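Local structure of glutaredoxin (Grx-1) (Archaeoglobus fulgidus, 3IC4) at residues A[19-24]-A[43-48]. The protein is a small thioredoxin-fold protein of the glutaredoxin family that probably transfers electrons in thiol-disulfide exchange. Sequence-based numbering, arbitrary orientation.
Sequences LSTCPH and WIDKLE
Asp45 grips Ser20 with both carboxylate oxygens, one on the backbone and one on the side chain. Ser20 N donates to Asp45 OD1 at 2.8 Å; the N-H approaches from above the carboxylate plane, 41° out of it. Ser20 OG donates to the syn lone pair of Asp45 OD2 over 2.6 Å. With chi1 at 74°, OG stays on the side of the backbone N, and both groups can face one carboxylate. Lys46 adds a weak bond from NZ to Ser20 OG at 3.4 Å.

Beneath the turn lies the Trp43 indole. Ser20 CA sits over one face of its six-membered ring, 3.8 Å from the centroid, in a CH-pi contact, and Ser20 CB lies over the same face, 3.9 Å from Trp43 CD2 on the fused bond. Trp43 CE3 also packs against Leu19 C at 3.4 Å.

Leu19 makes the apolar side-chain contact: its CD2 lies 3.9 Å from Ile44 CB and also touches Asp45 CB. The Ile44 side chain also packs against Arg52, Val55 and Ile56 of helix 49-63.

The contact joins the loops that leave the C-terminal ends of the neighbouring parallel strands 15-18 and 40-43. The type I turn from Leu19 to Cys22 leads into helix 23-35, where Cys22 is the N-cap and the first cysteine of a CxxC pattern consistent with a glutaredoxin redox site. The two bonds to one carboxylate should restrict rotation of Ser20 about chi1 and hold the start of the turn against Asp45, and the lysine ammonium beside the hydroxyl may partly offset the aspartate charge.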
ATOM      1  N   LEU A  19       0.769   0.859  -8.129  1.00  2.00           N
ATOM      2  CA  LEU A  19       0.491   0.447  -9.480  1.00  2.00           C
ATOM      3  C   LEU A  19       1.615  -0.476  -9.915  1.00  2.00           C
ATOM      4  O   LEU A  19       2.781  -0.190  -9.707  1.00  2.00           O
ATOM      5  CB  LEU A  19       0.461   1.632 -10.414  1.00  2.00           C
ATOM      6  CG  LEU A  19      -0.579   2.736 -10.138  1.00  3.65           C
ATOM      7  CD1 LEU A  19      -0.294   3.864 -11.058  1.00  4.54           C
ATOM      8  CD2 LEU A  19      -1.932   2.175 -10.387  1.00  9.25           C
ATOM      9  N   SER A  20       1.227  -1.495 -10.660  1.00  2.00           N
ATOM     10  CA  SER A  20       2.156  -2.584 -11.017  1.00  2.00           C
ATOM     11  C   SER A  20       3.179  -2.074 -12.003  1.00  2.36           C
ATOM     12  O   SER A  20       4.286  -2.669 -12.148  1.00  4.08           O
ATOM     13  CB  SER A  20       1.376  -3.803 -11.519  1.00  2.00           C
ATOM     14  OG  SER A  20       0.885  -3.562 -12.817  1.00  2.00           O
ATOM     15  N   THR A  21       2.803  -1.035 -12.737  1.00  2.05           N
ATOM     16  CA  THR A  21       3.604  -0.386 -13.766  1.00  3.30           C
ATOM     17  C   THR A  21       4.511   0.714 -13.270  1.00  2.60           C
ATOM     18  O   THR A  21       5.322   1.267 -14.050  1.00  6.60           O
ATOM     19  CB  THR A  21       2.646   0.160 -14.838  1.00  3.65           C
ATOM     20  OG1 THR A  21       1.686   1.011 -14.202  1.00  8.22           O
ATOM     21  CG2 THR A  21       1.901  -0.977 -15.457  1.00  5.52           C
ATOM     22  N   CYS A  22       4.433   1.038 -11.993  1.00  2.00           N
ATOM     23  CA  CYS A  22       5.175   2.200 -11.483  1.00  2.00           C
ATOM     24  C   CYS A  22       6.536   1.779 -10.918  1.00  2.00           C
ATOM     25  O   CYS A  22       6.559   0.907 -10.047  1.00  2.00           O
ATOM     26  CB  CYS A  22       4.396   2.823 -10.383  1.00  2.38           C
ATOM     27  SG  CYS A  22       5.299   3.989  -9.290  1.00  5.76           S
ATOM     28  N   PRO A  23       7.637   2.402 -11.341  1.00  2.00           N
ATOM     29  CA  PRO A  23       8.948   1.955 -10.859  1.00  2.00           C
ATOM     30  C   PRO A  23       9.227   2.232  -9.396  1.00  2.00           C
ATOM     31  O   PRO A  23       9.954   1.480  -8.772  1.00  2.00           O
ATOM     32  CB  PRO A  23       9.922   2.699 -11.747  1.00  2.00           C
ATOM     33  CG  PRO A  23       9.197   3.905 -12.162  1.00  2.18           C
ATOM     34  CD  PRO A  23       7.774   3.500 -12.322  1.00  2.00           C
ATOM     35  N   HIS A  24       8.597   3.264  -8.832  1.00  2.00           N
ATOM     36  CA  HIS A  24       8.703   3.522  -7.377  1.00  2.00           C
ATOM     37  C   HIS A  24       8.028   2.462  -6.588  1.00  2.00           C
ATOM     38  O   HIS A  24       8.533   2.015  -5.583  1.00  2.00           O
ATOM     39  CB  HIS A  24       8.073   4.850  -6.993  1.00  2.00           C
ATOM     40  CG  HIS A  24       8.529   5.990  -7.838  1.00  3.01           C
ATOM     41  ND1 HIS A  24       9.826   6.427  -7.830  1.00  2.50           N
ATOM     42  CD2 HIS A  24       7.848   6.817  -8.672  1.00  3.01           C
ATOM     43  CE1 HIS A  24       9.950   7.446  -8.658  1.00  5.21           C
ATOM     44  NE2 HIS A  24       8.758   7.732  -9.165  1.00  4.56           N
ATOM     45  N   TRP A  43      -2.698  -3.693  -6.140  1.00  2.39           N
ATOM     46  CA  TRP A  43      -2.383  -3.019  -7.388  1.00  2.00           C
ATOM     47  C   TRP A  43      -3.675  -2.355  -7.910  1.00  2.17           C
ATOM     48  O   TRP A  43      -4.648  -3.027  -8.376  1.00  2.00           O
ATOM     49  CB  TRP A  43      -1.903  -4.043  -8.380  1.00  2.33           C
ATOM     50  CG  TRP A  43      -0.652  -4.735  -8.046  1.00  2.00           C
ATOM     51  CD1 TRP A  43      -0.474  -6.090  -8.065  1.00  3.80           C
ATOM     52  CD2 TRP A  43       0.636  -4.172  -7.734  1.00  2.89           C
ATOM     53  NE1 TRP A  43       0.825  -6.393  -7.784  1.00  8.23           N
ATOM     54  CE2 TRP A  43       1.532  -5.246  -7.560  1.00  6.74           C
ATOM     55  CE3 TRP A  43       1.135  -2.881  -7.612  1.00  2.00           C
ATOM     56  CZ2 TRP A  43       2.909  -5.050  -7.287  1.00  4.77           C
ATOM     57  CZ3 TRP A  43       2.501  -2.703  -7.303  1.00  2.00           C
ATOM     58  CH2 TRP A  43       3.340  -3.750  -7.120  1.00  5.88           C
ATOM     59  N   ILE A  44      -3.663  -1.052  -7.868  1.00  2.00           N
ATOM     60  CA  ILE A  44      -4.859  -0.269  -8.147  1.00  2.00           C
ATOM     61  C   ILE A  44      -5.155  -0.386  -9.633  1.00  2.00           C
ATOM     62  O   ILE A  44      -6.310  -0.360 -10.060  1.00  2.16           O
ATOM     63  CB  ILE A  44      -4.618   1.211  -7.723  1.00  2.00           C
ATOM     64  CG1 ILE A  44      -4.395   1.281  -6.192  1.00  2.00           C
ATOM     65  CG2 ILE A  44      -5.729   2.086  -8.218  1.00  2.00           C
ATOM     66  CD1 ILE A  44      -4.073   2.595  -5.656  1.00  2.00           C
ATOM     67  N   ASP A  45      -4.108  -0.560 -10.440  1.00  2.00           N
ATOM     68  CA  ASP A  45      -4.303  -0.757 -11.857  1.00  2.00           C
ATOM     69  C   ASP A  45      -4.990  -2.053 -12.287  1.00  2.54           C
ATOM     70  O   ASP A  45      -5.429  -2.175 -13.450  1.00  2.83           O
ATOM     71  CB  ASP A  45      -2.982  -0.569 -12.568  1.00  2.00           C
ATOM     72  CG  ASP A  45      -1.915  -1.541 -12.129  1.00  2.39           C
ATOM     73  OD1 ASP A  45      -1.596  -1.642 -10.930  1.00  2.00           O
ATOM     74  OD2 ASP A  45      -1.314  -2.169 -13.080  1.00  2.69           O
ATOM     75  N   LYS A  46      -4.980  -3.041 -11.401  1.00  3.33           N
ATOM     76  CA  LYS A  46      -5.678  -4.323 -11.605  1.00  5.17           C
ATOM     77  C   LYS A  46      -7.133  -4.291 -11.164  1.00  5.29           C
ATOM     78  O   LYS A  46      -7.863  -5.262 -11.354  1.00  7.32           O
ATOM     79  CB  LYS A  46      -4.905  -5.406 -10.864  1.00  5.63           C
ATOM     80  CG  LYS A  46      -3.459  -5.530 -11.339  1.00  9.77           C
ATOM     81  CD  LYS A  46      -3.324  -6.263 -12.667  1.00 15.95           C
ATOM     82  CE  LYS A  46      -2.055  -5.849 -13.461  1.00 20.34           C
ATOM     83  NZ  LYS A  46      -0.821  -6.512 -12.976  1.00 23.20           N
ATOM     84  N   LEU A  47      -7.560  -3.170 -10.580  1.00  5.47           N
ATOM     85  CA  LEU A  47      -8.946  -2.883 -10.231  1.00  5.02           C
ATOM     86  C   LEU A  47      -9.611  -2.047 -11.316  1.00  5.24           C
ATOM     87  O   LEU A  47      -8.942  -1.375 -12.084  1.00  5.26           O
ATOM     88  CB  LEU A  47      -8.982  -2.114  -8.899  1.00  4.71           C
ATOM     89  CG  LEU A  47      -8.293  -2.843  -7.716  1.00  8.66           C
ATOM     90  CD1 LEU A  47      -8.395  -2.081  -6.419  1.00 12.12           C
ATOM     91  CD2 LEU A  47      -8.889  -4.195  -7.540  1.00  8.88           C
ATOM     92  N   GLU A  48     -10.934  -2.061 -11.351  1.00  6.76           N
ATOM     93  CA  GLU A  48     -11.697  -1.301 -12.347  1.00  7.75           C
ATOM     94  C   GLU A  48     -12.881  -0.655 -11.672  1.00  8.65           C
ATOM     95  O   GLU A  48     -13.379  -1.157 -10.652  1.00  8.51           O
ATOM     96  CB  GLU A  48     -12.217  -2.214 -13.491  1.00  8.21           C
ATOM     97  CG  GLU A  48     -11.125  -2.810 -14.402  1.00 12.00           C
ATOM     98  CD  GLU A  48     -10.378  -1.767 -15.301  1.00 17.91           C
ATOM     99  OE1 GLU A  48     -10.873  -0.616 -15.462  1.00 18.96           O
ATOM    100  OE2 GLU A  48      -9.289  -2.130 -15.868  1.00 21.98           O
TER